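Local coordinates for Lin0012 protein (Listeria innocua, PDB 3K17), which probably acts as an ATP-dependent phosphomevalonate kinase of the GHMP family in the mevalonate route to isopentenyl diphosphate, at residues T97-V102 and M132-P137; I39-E44 and I128-T133; A79-I84 and A122-V127; R48-I53 and E57-W62. All coordinates share one frame; numbering follows the deposited sequence.

Contact 1: T97-V102 and M132-P137; sequences TPVKMV and MTKFYP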
loop_
_atom_site.group_PDB
_atom_site.type_symbol
_atom_site.label_atom_id
_atom_site.label_comp_id
_atom_site.label_asym_id
_atom_site.label_seq_id
_atom_site.Cartn_x
_atom_site.Cartn_y
_atom_site.Cartn_z
ATOM N N THR A 97 -33.663 -11.794 -11.368
ATOM C CA THR A 97 -34.327 -12.133 -10.125
ATOM C C THR A 97 -33.334 -12.988 -9.354
ATOM O O THR A 97 -32.486 -13.649 -9.951
ATOM C CB THR A 97 -35.634 -12.907 -10.378
ATOM O OG1 THR A 97 -35.363 -14.063 -11.177
ATOM C CG2 THR A 97 -36.641 -12.009 -11.108
ATOM N N PRO A 98 -33.413 -12.974 -8.014
ATOM C CA PRO A 98 -32.491 -13.763 -7.191
ATOM C C PRO A 98 -32.488 -15.260 -7.457
ATOM O O PRO A 98 -33.538 -15.891 -7.516
ATOM C CB PRO A 98 -32.916 -13.414 -5.760
ATOM C CG PRO A 98 -34.372 -13.030 -5.909
ATOM C CD PRO A 98 -34.355 -12.214 -7.174
ATOM N N VAL A 99 -31.294 -15.824 -7.634
ATOM C CA VAL A 99 -31.160 -17.258 -7.872
ATOM C C VAL A 99 -29.989 -17.874 -7.114
ATOM O O VAL A 99 -28.990 -17.205 -6.826
ATOM C CB VAL A 99 -30.955 -17.587 -9.375
ATOM C CG1 VAL A 99 -32.140 -17.089 -10.189
ATOM C CG2 VAL A 99 -29.657 -16.978 -9.871
ATOM N N LYS A 100 -30.127 -19.156 -6.793
ATOM C CA LYS A 100 -29.084 -19.903 -6.110
ATOM C C LYS A 100 -28.504 -20.857 -7.142
ATOM O O LYS A 100 -29.246 -21.569 -7.815
ATOM C CB LYS A 100 -29.665 -20.696 -4.941
ATOM C CG LYS A 100 -28.722 -21.746 -4.360
ATOM C CD LYS A 100 -29.375 -22.478 -3.188
ATOM C CE LYS A 100 -28.507 -23.633 -2.710
ATOM N NZ LYS A 100 -29.075 -24.342 -1.532
HETATM N N MSE A 101 -27.183 -20.850 -7.282
HETATM C CA MSE A 101 -26.509 -21.716 -8.243
HETATM C C MSE A 101 -25.421 -22.521 -7.550
HETATM O O MSE A 101 -24.575 -21.961 -6.843
HETATM C CB MSE A 101 -25.889 -20.888 -9.373
HETATM C CG MSE A 101 -26.906 -20.218 -10.303
HETATM SE SE MSE A 101 -26.040 -19.223 -11.733
HETATM C CE MSE A 101 -25.766 -17.550 -10.795
ATOM N N VAL A 102 -25.453 -23.831 -7.762
ATOM C CA VAL A 102 -24.488 -24.741 -7.162
ATOM C C VAL A 102 -23.747 -25.518 -8.236
ATOM O O VAL A 102 -24.357 -26.250 -9.018
ATOM C CB VAL A 102 -25.183 -25.755 -6.228
ATOM C CG1 VAL A 102 -24.165 -26.761 -5.700
ATOM C CG2 VAL A 102 -25.861 -25.017 -5.074
HETATM N N MSE A 132 -28.933 -18.129 -19.221
HETATM C CA MSE A 132 -29.680 -17.884 -20.442
HETATM C C MSE A 132 -30.940 -18.748 -20.453
HETATM O O MSE A 132 -32.017 -18.273 -20.813
HETATM C CB MSE A 132 -28.833 -18.173 -21.681
HETATM C CG MSE A 132 -27.689 -17.184 -21.910
HETATM SE SE MSE A 132 -28.208 -15.316 -21.935
HETATM C CE MSE A 132 -27.856 -14.878 -20.065
ATOM N N THR A 133 -30.815 -20.006 -20.046
ATOM C CA THR A 133 -31.974 -20.895 -20.021
ATOM C C THR A 133 -33.025 -20.315 -19.072
ATOM O O THR A 133 -34.225 -20.358 -19.346
ATOM C CB THR A 133 -31.599 -22.318 -19.539
ATOM O OG1 THR A 133 -30.661 -22.905 -20.446
ATOM C CG2 THR A 133 -32.841 -23.209 -19.480
ATOM N N LYS A 134 -32.553 -19.747 -17.969
ATOM C CA LYS A 134 -33.416 -19.160 -16.953
ATOM C C LYS A 134 -34.022 -17.799 -17.302
ATOM O O LYS A 134 -35.182 -17.541 -16.983
ATOM C CB LYS A 134 -32.630 -19.030 -15.640
ATOM C CG LYS A 134 -33.358 -18.308 -14.519
ATOM C CD LYS A 134 -34.554 -19.105 -14.013
ATOM C CE LYS A 134 -35.210 -18.405 -12.828
ATOM N NZ LYS A 134 -36.387 -19.160 -12.314
ATOM N N PHE A 135 -33.256 -16.933 -17.960
ATOM C CA PHE A 135 -33.738 -15.585 -18.264
ATOM C C PHE A 135 -33.947 -15.188 -19.728
ATOM O O PHE A 135 -34.651 -14.221 -20.000
ATOM C CB PHE A 135 -32.801 -14.553 -17.623
ATOM C CG PHE A 135 -32.750 -14.619 -16.119
ATOM C CD1 PHE A 135 -33.797 -14.118 -15.349
ATOM C CD2 PHE A 135 -31.657 -15.199 -15.471
ATOM C CE1 PHE A 135 -33.762 -14.194 -13.957
ATOM C CE2 PHE A 135 -31.611 -15.280 -14.074
ATOM C CZ PHE A 135 -32.662 -14.778 -13.318
ATOM N N TYR A 136 -33.340 -15.914 -20.657
ATOM C CA TYR A 136 -33.444 -15.574 -22.075
ATOM C C TYR A 136 -33.145 -16.830 -22.895
ATOM O O TYR A 136 -32.221 -16.851 -23.707
ATOM C CB TYR A 136 -32.422 -14.474 -22.386
ATOM C CG TYR A 136 -32.548 -13.807 -23.736
ATOM C CD1 TYR A 136 -33.674 -13.056 -24.067
ATOM C CD2 TYR A 136 -31.517 -13.891 -24.667
ATOM C CE1 TYR A 136 -33.769 -12.400 -25.301
ATOM C CE2 TYR A 136 -31.597 -13.244 -25.895
ATOM C CZ TYR A 136 -32.725 -12.502 -26.208
ATOM O OH TYR A 136 -32.808 -11.879 -27.432
ATOM N N PRO A 137 -33.950 -17.888 -22.701
ATOM C CA PRO A 137 -33.813 -19.180 -23.381
ATOM C C PRO A 137 -33.797 -19.209 -24.907
ATOM O O PRO A 137 -33.233 -20.134 -25.498
ATOM C CB PRO A 137 -34.963 -20.001 -22.796
ATOM C CG PRO A 137 -36.000 -18.966 -22.504
ATOM C CD PRO A 137 -35.189 -17.847 -21.901
#
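Thr97 meets the aromatic ring of Phe135 at its rim: OG1 lies near the ring plane, 3.2 Å from CE1, and the two side chains run at a slant to each other. The threonine hydroxyl is folded back between its own backbone N and carbonyl carbon (chi1 55°), which turns OG1 to the phenyl edge. Val99 and Phe135 point at each other from opposite directions, and the CG1 methyl of Val99 stands 3.9 Å from Phe135 CZ, neither squarely over the face nor in the plane, making the apolar part of the contact. Within the helix, CG of Lys134 rests 3.5 Å above one face of the Phe135 ring, displaced toward its rim, and Leu89 of helix 76-91 also packs on Phe135. The aliphatic part of Lys134 passes loosely by the strand, CE lying 4.3 Å from Val99 CG1, while NZ goes on to a salt bridge with Asp45. No hydrogen bond joins the two segments. The last turn of helix 119-135 is thus laid by its aromatic residue against the start of strand 99-105, a helix-on-sheet packing in the alpha/beta N-terminal domain of GHMP kinases.

Contact 2: I39-E44 and I128-T133; sequences ITLTLE and INALMT
Ala130 and Leu41 make the closest touch between helix 128-133 and strand 39-44. Ahead of it on the helix, Asn129 receives a hydrogen bond on OD1 from Lys144. At Ala130 the small CB methyl points at the strand and meets the forked end of Leu41, with CD2 at 3.6 Å and CD1 at 4.0 Å. Both methyls can reach it because the leucine side chain extends with CG opposite its backbone N (chi1 -168°). Leu43, two residues on and on the same strand face, sets CD1 3.8 Å from the carbonyl O of Ala130 and 4.3 Å from Ala130 CB. Helix and strand run nearly parallel, their axes 28° apart and 9.2 Å from each other at closest, which is alpha/beta packing of a helix along one face of the mixed sheet in the GHMP kinase N-terminal domain. Val9 of the neighbouring strand 7-18 also packs on Ala130. Leu131 leaves the helix to one side, yet its CD2 still comes within 4.3 Å of Leu43 CD1, so Leu43 reaches past Ala130 to a second helix residue. At Thr133 the hydroxyl turns back into the helix, bonding Asn129 O over 2.8 Å; OG1 and the backbone N of Thr133 both donate to that oxygen, from opposite faces of its carbonyl plane.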
loop_
_atom_site.group_PDB
_atom_site.type_symbol
_atom_site.label_atom_id
_atom_site.label_comp_id
_atom_site.label_asym_id
_atom_site.label_seq_id
_atom_site.Cartn_x
_atom_site.Cartn_y
_atom_site.Cartn_z
ATOM N N ILE A 39 -19.474 -30.967 -15.477
ATOM C CA ILE A 39 -19.552 -29.962 -14.452
ATOM C C ILE A 39 -21.076 -29.864 -14.414
ATOM O O ILE A 39 -21.725 -29.862 -15.472
ATOM C CB ILE A 39 -18.922 -28.625 -14.904
ATOM C CG1 ILE A 39 -17.446 -28.603 -14.471
ATOM C CG2 ILE A 39 -19.709 -27.451 -14.318
ATOM C CD1 ILE A 39 -16.694 -27.364 -14.852
ATOM N N THR A 40 -21.655 -29.840 -13.218
ATOM C CA THR A 40 -23.107 -29.751 -13.085
ATOM C C THR A 40 -23.483 -28.487 -12.329
ATOM O O THR A 40 -23.023 -28.266 -11.211
ATOM C CB THR A 40 -23.673 -30.966 -12.318
ATOM O OG1 THR A 40 -23.345 -32.166 -13.024
ATOM C CG2 THR A 40 -25.189 -30.867 -12.189
ATOM N N LEU A 41 -24.309 -27.651 -12.945
ATOM C CA LEU A 41 -24.751 -26.421 -12.300
ATOM C C LEU A 41 -26.260 -26.520 -12.050
ATOM O O LEU A 41 -27.046 -26.655 -12.990
ATOM C CB LEU A 41 -24.427 -25.207 -13.191
ATOM C CG LEU A 41 -24.571 -23.839 -12.516
ATOM C CD1 LEU A 41 -23.824 -22.785 -13.305
ATOM C CD2 LEU A 41 -26.052 -23.471 -12.379
ATOM N N THR A 42 -26.653 -26.475 -10.778
ATOM C CA THR A 42 -28.064 -26.547 -10.407
ATOM C C THR A 42 -28.530 -25.148 -9.999
ATOM O O THR A 42 -27.947 -24.522 -9.106
ATOM C CB THR A 42 -28.270 -27.554 -9.253
ATOM O OG1 THR A 42 -27.765 -28.836 -9.655
ATOM C CG2 THR A 42 -29.751 -27.694 -8.908
ATOM N N LEU A 43 -29.563 -24.654 -10.673
ATOM C CA LEU A 43 -30.090 -23.317 -10.413
ATOM C C LEU A 43 -31.530 -23.334 -9.932
ATOM O O LEU A 43 -32.345 -24.126 -10.402
ATOM C CB LEU A 43 -29.988 -22.458 -11.681
ATOM C CG LEU A 43 -30.624 -21.060 -11.687
ATOM C CD1 LEU A 43 -29.989 -20.232 -12.782
ATOM C CD2 LEU A 43 -32.144 -21.149 -11.900
ATOM N N GLU A 44 -31.842 -22.443 -9.001
ATOM C CA GLU A 44 -33.189 -22.358 -8.462
ATOM C C GLU A 44 -33.434 -20.941 -7.970
ATOM O O GLU A 44 -32.488 -20.191 -7.729
ATOM C CB GLU A 44 -33.347 -23.342 -7.302
ATOM C CG GLU A 44 -32.560 -22.955 -6.067
ATOM C CD GLU A 44 -32.451 -24.080 -5.055
ATOM O OE1 GLU A 44 -31.790 -25.094 -5.362
ATOM O OE2 GLU A 44 -33.023 -23.948 -3.951
ATOM N N ILE A 128 -23.174 -19.524 -18.201
ATOM C CA ILE A 128 -23.861 -18.863 -19.309
ATOM C C ILE A 128 -25.127 -19.633 -19.684
ATOM O O ILE A 128 -26.199 -19.041 -19.828
ATOM C CB ILE A 128 -22.940 -18.728 -20.548
ATOM C CG1 ILE A 128 -21.735 -17.828 -20.212
ATOM C CG2 ILE A 128 -23.737 -18.168 -21.748
ATOM C CD1 ILE A 128 -22.095 -16.430 -19.734
ATOM N N ASN A 129 -25.010 -20.948 -19.836
ATOM C CA ASN A 129 -26.174 -21.753 -20.185
ATOM C C ASN A 129 -27.258 -21.699 -19.132
ATOM O O ASN A 129 -28.440 -21.589 -19.465
ATOM C CB ASN A 129 -25.793 -23.205 -20.435
ATOM C CG ASN A 129 -25.487 -23.470 -21.888
ATOM O OD1 ASN A 129 -25.999 -22.785 -22.764
ATOM N ND2 ASN A 129 -24.669 -24.474 -22.155
ATOM N N ALA A 130 -26.865 -21.776 -17.865
ATOM C CA ALA A 130 -27.838 -21.729 -16.780
ATOM C C ALA A 130 -28.605 -20.406 -16.724
ATOM O O ALA A 130 -29.816 -20.402 -16.539
ATOM C CB ALA A 130 -27.149 -21.984 -15.440
ATOM N N LEU A 131 -27.913 -19.282 -16.882
ATOM C CA LEU A 131 -28.583 -17.985 -16.812
ATOM C C LEU A 131 -29.396 -17.672 -18.062
ATOM O O LEU A 131 -30.429 -17.005 -17.978
ATOM C CB LEU A 131 -27.574 -16.857 -16.543
ATOM C CG LEU A 131 -26.948 -16.871 -15.133
ATOM C CD1 LEU A 131 -25.853 -15.827 -15.018
ATOM C CD2 LEU A 131 -28.030 -16.620 -14.100
HETATM N N MSE A 132 -28.933 -18.129 -19.221
HETATM C CA MSE A 132 -29.680 -17.884 -20.442
HETATM C C MSE A 132 -30.940 -18.748 -20.453
HETATM O O MSE A 132 -32.017 -18.273 -20.813
HETATM C CB MSE A 132 -28.833 -18.173 -21.681
HETATM C CG MSE A 132 -27.689 -17.184 -21.910
HETATM SE SE MSE A 132 -28.208 -15.316 -21.935
HETATM C CE MSE A 132 -27.856 -14.878 -20.065
ATOM N N THR A 133 -30.815 -20.006 -20.046
ATOM C CA THR A 133 -31.974 -20.895 -20.021
ATOM C C THR A 133 -33.025 -20.315 -19.072
ATOM O O THR A 133 -34.225 -20.358 -19.346
ATOM C CB THR A 133 -31.599 -22.318 -19.539
ATOM O OG1 THR A 133 -30.661 -22.905 -20.446
ATOM C CG2 THR A 133 -32.841 -23.209 -19.480
#

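Contact 3: A79-I84 and A122-V127; sequences AEAINI and AATVAV
Val127 lays its CG1 methyl against two residues of the facing helix at once, 3.6 Å from Ala81 CB and 3.6 Å from Ile82 CG1. This branch stands opposite the backbone N of Val127 (chi1 168°), which carries it across to helix 79-84, while CG2 turns back beside that N. Ala81 points toward the partner helix, and its single methyl is also 3.8 Å from Val127 CB. Ile82 arrives from the flank, its side chain crossing that of Val127 at about a right angle. On the other side of Ala81, Thr124 offers CG2 at 4.1 Å from Ala81 CB and turns OG1 into its own helix, where it bonds to Ser120 O. No polar bond spans the contact, and all four touching residues are buried. The alanine lets the backbones come close, with 5.8 Å between the CA atoms of Ala81 and Thr124. Beyond the contact, Leu41 of strand 37-45 packs on Val127 and Trp62 on Ile82; Glu80, Asn83 and Ile84 pack against a second subunit. With axes 8.8 Å apart and inclined by 30°, helices 76-91 and 119-135 form a close-packed, roughly parallel pair in the N-terminal domain of the GHMP kinase fold.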
loop_
_atom_site.group_PDB
_atom_site.type_symbol
_atom_site.label_atom_id
_atom_site.label_comp_id
_atom_site.label_asym_id
_atom_site.label_seq_id
_atom_site.Cartn_x
_atom_site.Cartn_y
_atom_site.Cartn_z
ATOM N N ALA A 79 -17.515 -15.680 -11.668
ATOM C CA ALA A 79 -18.014 -14.344 -11.364
ATOM C C ALA A 79 -18.065 -13.539 -12.654
ATOM O O ALA A 79 -19.004 -12.787 -12.888
ATOM C CB ALA A 79 -17.111 -13.640 -10.353
ATOM N N GLU A 80 -17.044 -13.696 -13.487
ATOM C CA GLU A 80 -16.994 -12.960 -14.744
ATOM C C GLU A 80 -18.143 -13.377 -15.666
ATOM O O GLU A 80 -18.749 -12.538 -16.326
ATOM C CB GLU A 80 -15.656 -13.202 -15.444
ATOM C CG GLU A 80 -15.476 -12.428 -16.731
ATOM C CD GLU A 80 -15.148 -10.964 -16.503
ATOM O OE1 GLU A 80 -14.951 -10.570 -15.336
ATOM O OE2 GLU A 80 -15.078 -10.206 -17.493
ATOM N N ALA A 81 -18.425 -14.678 -15.715
ATOM C CA ALA A 81 -19.509 -15.186 -16.554
ATOM C C ALA A 81 -20.840 -14.616 -16.067
ATOM O O ALA A 81 -21.687 -14.243 -16.863
ATOM C CB ALA A 81 -19.535 -16.700 -16.514
ATOM N N ILE A 82 -21.012 -14.543 -14.749
ATOM C CA ILE A 82 -22.232 -13.997 -14.164
ATOM C C ILE A 82 -22.357 -12.503 -14.482
ATOM O O ILE A 82 -23.443 -12.006 -14.800
ATOM C CB ILE A 82 -22.235 -14.201 -12.619
ATOM C CG1 ILE A 82 -22.472 -15.675 -12.299
ATOM C CG2 ILE A 82 -23.296 -13.322 -11.963
ATOM C CD1 ILE A 82 -22.295 -16.025 -10.828
ATOM N N ASN A 83 -21.240 -11.788 -14.405
ATOM C CA ASN A 83 -21.240 -10.354 -14.673
ATOM C C ASN A 83 -21.553 -10.041 -16.138
ATOM O O ASN A 83 -22.368 -9.166 -16.439
ATOM C CB ASN A 83 -19.891 -9.750 -14.260
ATOM C CG ASN A 83 -19.711 -9.714 -12.738
ATOM O OD1 ASN A 83 -18.589 -9.817 -12.214
ATOM N ND2 ASN A 83 -20.819 -9.565 -12.026
ATOM N N ILE A 84 -20.918 -10.757 -17.055
ATOM C CA ILE A 84 -21.174 -10.512 -18.463
ATOM C C ILE A 84 -22.601 -10.940 -18.833
ATOM O O ILE A 84 -23.253 -10.287 -19.640
ATOM C CB ILE A 84 -20.155 -11.252 -19.356
ATOM C CG1 ILE A 84 -20.256 -10.738 -20.791
ATOM C CG2 ILE A 84 -20.417 -12.752 -19.314
ATOM C CD1 ILE A 84 -19.220 -11.340 -21.725
ATOM N N ALA A 122 -15.527 -25.158 -18.907
ATOM C CA ALA A 122 -16.774 -25.844 -18.586
ATOM C C ALA A 122 -17.609 -25.085 -17.564
ATOM O O ALA A 122 -18.840 -25.011 -17.674
ATOM C CB ALA A 122 -16.485 -27.252 -18.092
ATOM N N ALA A 123 -16.945 -24.516 -16.565
ATOM C CA ALA A 123 -17.654 -23.761 -15.540
ATOM C C ALA A 123 -18.261 -22.508 -16.165
ATOM O O ALA A 123 -19.416 -22.155 -15.903
ATOM C CB ALA A 123 -16.687 -23.380 -14.406
ATOM N N THR A 124 -17.469 -21.827 -16.983
ATOM C CA THR A 124 -17.938 -20.623 -17.652
ATOM C C THR A 124 -19.192 -20.941 -18.493
ATOM O O THR A 124 -20.210 -20.249 -18.415
ATOM C CB THR A 124 -16.843 -20.056 -18.570
ATOM O OG1 THR A 124 -15.695 -19.718 -17.786
ATOM C CG2 THR A 124 -17.335 -18.806 -19.288
ATOM N N VAL A 125 -19.104 -21.995 -19.291
ATOM C CA VAL A 125 -20.217 -22.405 -20.152
ATOM C C VAL A 125 -21.447 -22.810 -19.337
ATOM O O VAL A 125 -22.576 -22.551 -19.751
ATOM C CB VAL A 125 -19.783 -23.571 -21.090
ATOM C CG1 VAL A 125 -20.991 -24.185 -21.804
ATOM C CG2 VAL A 125 -18.792 -23.040 -22.131
ATOM N N ALA A 126 -21.236 -23.427 -18.174
ATOM C CA ALA A 126 -22.346 -23.837 -17.325
ATOM C C ALA A 126 -23.104 -22.606 -16.815
ATOM O O ALA A 126 -24.342 -22.584 -16.802
ATOM C CB ALA A 126 -21.836 -24.680 -16.142
ATOM N N VAL A 127 -22.362 -21.581 -16.400
ATOM C CA VAL A 127 -22.988 -20.363 -15.912
ATOM C C VAL A 127 -23.788 -19.679 -17.032
ATOM O O VAL A 127 -24.951 -19.306 -16.837
ATOM C CB VAL A 127 -21.923 -19.375 -15.359
ATOM C CG1 VAL A 127 -22.546 -17.991 -15.119
ATOM C CG2 VAL A 127 -21.337 -19.932 -14.049
#

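Contact 4: R48-I53 and E57-W62; sequences RNELWI and ENPVSW
Ser61 OG donates a 2.6 Å hydrogen bond to Asn49 O, and Asn49 returns one from its side chain, ND2 to Trp62 O at 2.9 Å. The latter is bent (146° at the hydrogen) and arrives from above the carbonyl plane. A water bridges the same end, accepting from Asn49 N and donating to Trp62 O. Trp52 NE1 donates to Glu50 OE1 over 2.8 Å, from above the carboxylate plane, while OE1 lies in the indole plane. Further along, Leu51 and Val60 exchange two backbone bonds, Leu51 N to Val60 O and Val60 N to Leu51 O, both 3.1 Å. They form a hydrogen-bonded antiparallel pair, a single bridge by which the chain folds back along strand 50-52, itself paired in parallel with strand 99-105. The Asn49 side chain stacks over one face of the Trp62 indole, amide and ring planes 23° apart, with CB 3.4 Å from the six-membered ring centroid in a CH-pi contact. With OD1 accepting from Val99 N and ND2 bonded to Trp62 O, both ends of the amide are held, which fixes its rotation. Leu51 N lies at the edge of the same indole, near its plane, and Leu51 CB packs 3.7 Å from CZ3. Pro59 sits over a face of Trp52, its CB 3.4 Å from the five-membered ring centroid.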
loop_
_atom_site.group_PDB
_atom_site.type_symbol
_atom_site.label_atom_id
_atom_site.label_comp_id
_atom_site.label_asym_id
_atom_site.label_seq_id
_atom_site.Cartn_x
_atom_site.Cartn_y
_atom_site.Cartn_z
ATOM N N ARG A 48 -32.133 -14.389 -2.155
ATOM C CA ARG A 48 -30.954 -13.607 -2.491
ATOM C C ARG A 48 -30.026 -14.434 -3.374
ATOM O O ARG A 48 -30.078 -15.665 -3.359
ATOM C CB ARG A 48 -30.226 -13.175 -1.212
ATOM C CG ARG A 48 -30.936 -12.063 -0.450
ATOM C CD ARG A 48 -30.238 -11.740 0.863
ATOM N NE ARG A 48 -30.433 -12.791 1.860
ATOM C CZ ARG A 48 -31.582 -13.017 2.491
ATOM N NH1 ARG A 48 -32.644 -12.265 2.228
ATOM N NH2 ARG A 48 -31.667 -13.989 3.392
ATOM N N ASN A 49 -29.190 -13.759 -4.157
ATOM C CA ASN A 49 -28.264 -14.463 -5.033
ATOM C C ASN A 49 -27.315 -15.329 -4.240
ATOM O O ASN A 49 -26.865 -14.948 -3.168
ATOM C CB ASN A 49 -27.443 -13.488 -5.867
ATOM C CG ASN A 49 -28.234 -12.895 -6.993
ATOM O OD1 ASN A 49 -29.090 -13.563 -7.572
ATOM N ND2 ASN A 49 -27.944 -11.643 -7.333
ATOM N N GLU A 50 -26.984 -16.485 -4.797
ATOM C CA GLU A 50 -26.088 -17.402 -4.128
ATOM C C GLU A 50 -25.306 -18.222 -5.145
ATOM O O GLU A 50 -25.895 -18.817 -6.050
ATOM C CB GLU A 50 -26.904 -18.339 -3.254
ATOM C CG GLU A 50 -26.375 -18.536 -1.873
ATOM C CD GLU A 50 -27.298 -19.393 -1.049
ATOM O OE1 GLU A 50 -27.461 -20.581 -1.396
ATOM O OE2 GLU A 50 -27.866 -18.875 -0.063
ATOM N N LEU A 51 -23.985 -18.231 -5.011
ATOM C CA LEU A 51 -23.149 -19.025 -5.902
ATOM C C LEU A 51 -22.248 -19.907 -5.054
ATOM O O LEU A 51 -21.586 -19.424 -4.132
ATOM C CB LEU A 51 -22.275 -18.138 -6.801
ATOM C CG LEU A 51 -21.231 -18.908 -7.621
ATOM C CD1 LEU A 51 -21.925 -19.896 -8.574
ATOM C CD2 LEU A 51 -20.361 -17.928 -8.400
ATOM N N TRP A 52 -22.240 -21.195 -5.372
ATOM C CA TRP A 52 -21.405 -22.167 -4.682
ATOM C C TRP A 52 -20.546 -22.841 -5.744
ATOM O O TRP A 52 -21.066 -23.244 -6.789
ATOM C CB TRP A 52 -22.246 -23.268 -4.022
ATOM C CG TRP A 52 -23.262 -22.821 -3.029
ATOM C CD1 TRP A 52 -24.370 -22.059 -3.269
ATOM C CD2 TRP A 52 -23.308 -23.173 -1.642
ATOM N NE1 TRP A 52 -25.109 -21.922 -2.115
ATOM C CE2 TRP A 52 -24.479 -22.597 -1.102
ATOM C CE3 TRP A 52 -22.474 -23.924 -0.803
ATOM C CZ2 TRP A 52 -24.839 -22.748 0.244
ATOM C CZ3 TRP A 52 -22.832 -24.075 0.537
ATOM C CH2 TRP A 52 -24.006 -23.488 1.043
ATOM N N ILE A 53 -19.246 -22.948 -5.495
ATOM C CA ILE A 53 -18.368 -23.641 -6.435
ATOM C C ILE A 53 -17.547 -24.643 -5.643
ATOM O O ILE A 53 -17.385 -24.501 -4.425
ATOM C CB ILE A 53 -17.451 -22.679 -7.222
ATOM C CG1 ILE A 53 -16.521 -21.901 -6.281
ATOM C CG2 ILE A 53 -18.304 -21.730 -8.036
ATOM C CD1 ILE A 53 -15.444 -21.142 -7.026
ATOM N N GLU A 57 -16.070 -23.739 0.465
ATOM C CA GLU A 57 -17.075 -24.410 1.281
ATOM C C GLU A 57 -18.334 -23.556 1.398
ATOM O O GLU A 57 -19.442 -24.070 1.533
ATOM C CB GLU A 57 -16.535 -24.674 2.685
ATOM C CG GLU A 57 -17.491 -25.468 3.552
ATOM C CD GLU A 57 -17.288 -25.210 5.034
ATOM O OE1 GLU A 57 -16.119 -25.212 5.483
ATOM O OE2 GLU A 57 -18.298 -25.012 5.752
ATOM N N ASN A 58 -18.158 -22.245 1.367
ATOM C CA ASN A 58 -19.292 -21.350 1.487
ATOM C C ASN A 58 -19.548 -20.545 0.220
ATOM O O ASN A 58 -18.635 -20.258 -0.543
ATOM C CB ASN A 58 -19.085 -20.410 2.677
ATOM C CG ASN A 58 -19.025 -21.158 3.993
ATOM O OD1 ASN A 58 -17.990 -21.201 4.647
ATOM N ND2 ASN A 58 -20.135 -21.770 4.373
ATOM N N PRO A 59 -20.811 -20.167 -0.007
ATOM C CA PRO A 59 -21.206 -19.389 -1.184
ATOM C C PRO A 59 -20.913 -17.910 -1.005
ATOM O O PRO A 59 -20.535 -17.474 0.078
ATOM C CB PRO A 59 -22.704 -19.638 -1.255
ATOM C CG PRO A 59 -23.076 -19.590 0.210
ATOM C CD PRO A 59 -21.980 -20.450 0.850
ATOM N N VAL A 60 -21.068 -17.152 -2.083
ATOM C CA VAL A 60 -20.912 -15.705 -2.043
ATOM C C VAL A 60 -22.244 -15.183 -2.562
ATOM O O VAL A 60 -22.970 -15.903 -3.254
ATOM C CB VAL A 60 -19.799 -15.183 -2.972
ATOM C CG1 VAL A 60 -18.435 -15.414 -2.340
ATOM C CG2 VAL A 60 -19.899 -15.857 -4.330
ATOM N N SER A 61 -22.575 -13.947 -2.218
ATOM C CA SER A 61 -23.823 -13.362 -2.675
ATOM C C SER A 61 -23.506 -12.025 -3.298
ATOM O O SER A 61 -22.387 -11.518 -3.169
ATOM C CB SER A 61 -24.796 -13.176 -1.504
ATOM O OG SER A 61 -26.075 -12.756 -1.966
ATOM N N TRP A 62 -24.487 -11.460 -3.986
ATOM C CA TRP A 62 -24.315 -10.171 -4.629
ATOM C C TRP A 62 -25.705 -9.600 -4.897
ATOM O O TRP A 62 -26.670 -10.348 -5.034
ATOM C CB TRP A 62 -23.505 -10.330 -5.925
ATOM C CG TRP A 62 -24.176 -11.136 -7.017
ATOM C CD1 TRP A 62 -24.765 -10.645 -8.149
ATOM C CD2 TRP A 62 -24.273 -12.568 -7.104
ATOM N NE1 TRP A 62 -25.217 -11.683 -8.937
ATOM C CE2 TRP A 62 -24.930 -12.871 -8.318
ATOM C CE3 TRP A 62 -23.867 -13.625 -6.274
ATOM C CZ2 TRP A 62 -25.191 -14.186 -8.727
ATOM C CZ3 TRP A 62 -24.124 -14.936 -6.682
ATOM C CH2 TRP A 62 -24.781 -15.201 -7.901
HETATM O O HOH W 1 -28.842 -11.153 -3.712
HETATM O O HOH W 2 -18.758 -22.275 -2.755
#

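Overall arrangement
All four contacts lie on the same side of the chain's centre, in the region of the GHMP kinase N-terminal domain. Helix 119-135 serves contacts 3, 2 and 1 in turn from its start to its end, packing on helix 76-91, strand 37-45 and strand 99-105. Contacts 1 and 2 are closest, with centres about 6 Å apart, and share Met132 and Thr133; contact 3 lies about 9 Å from contact 2. Contact 4, about 14 Å from each of the others, is local in sequence and nested with contact 3 inside the loop closed by contact 2. Strand 99-105 lies between strands 37-45 and 50-52, and Ile82 touches Met101, Leu51 and Trp62, so sheet and helices share a continuous core.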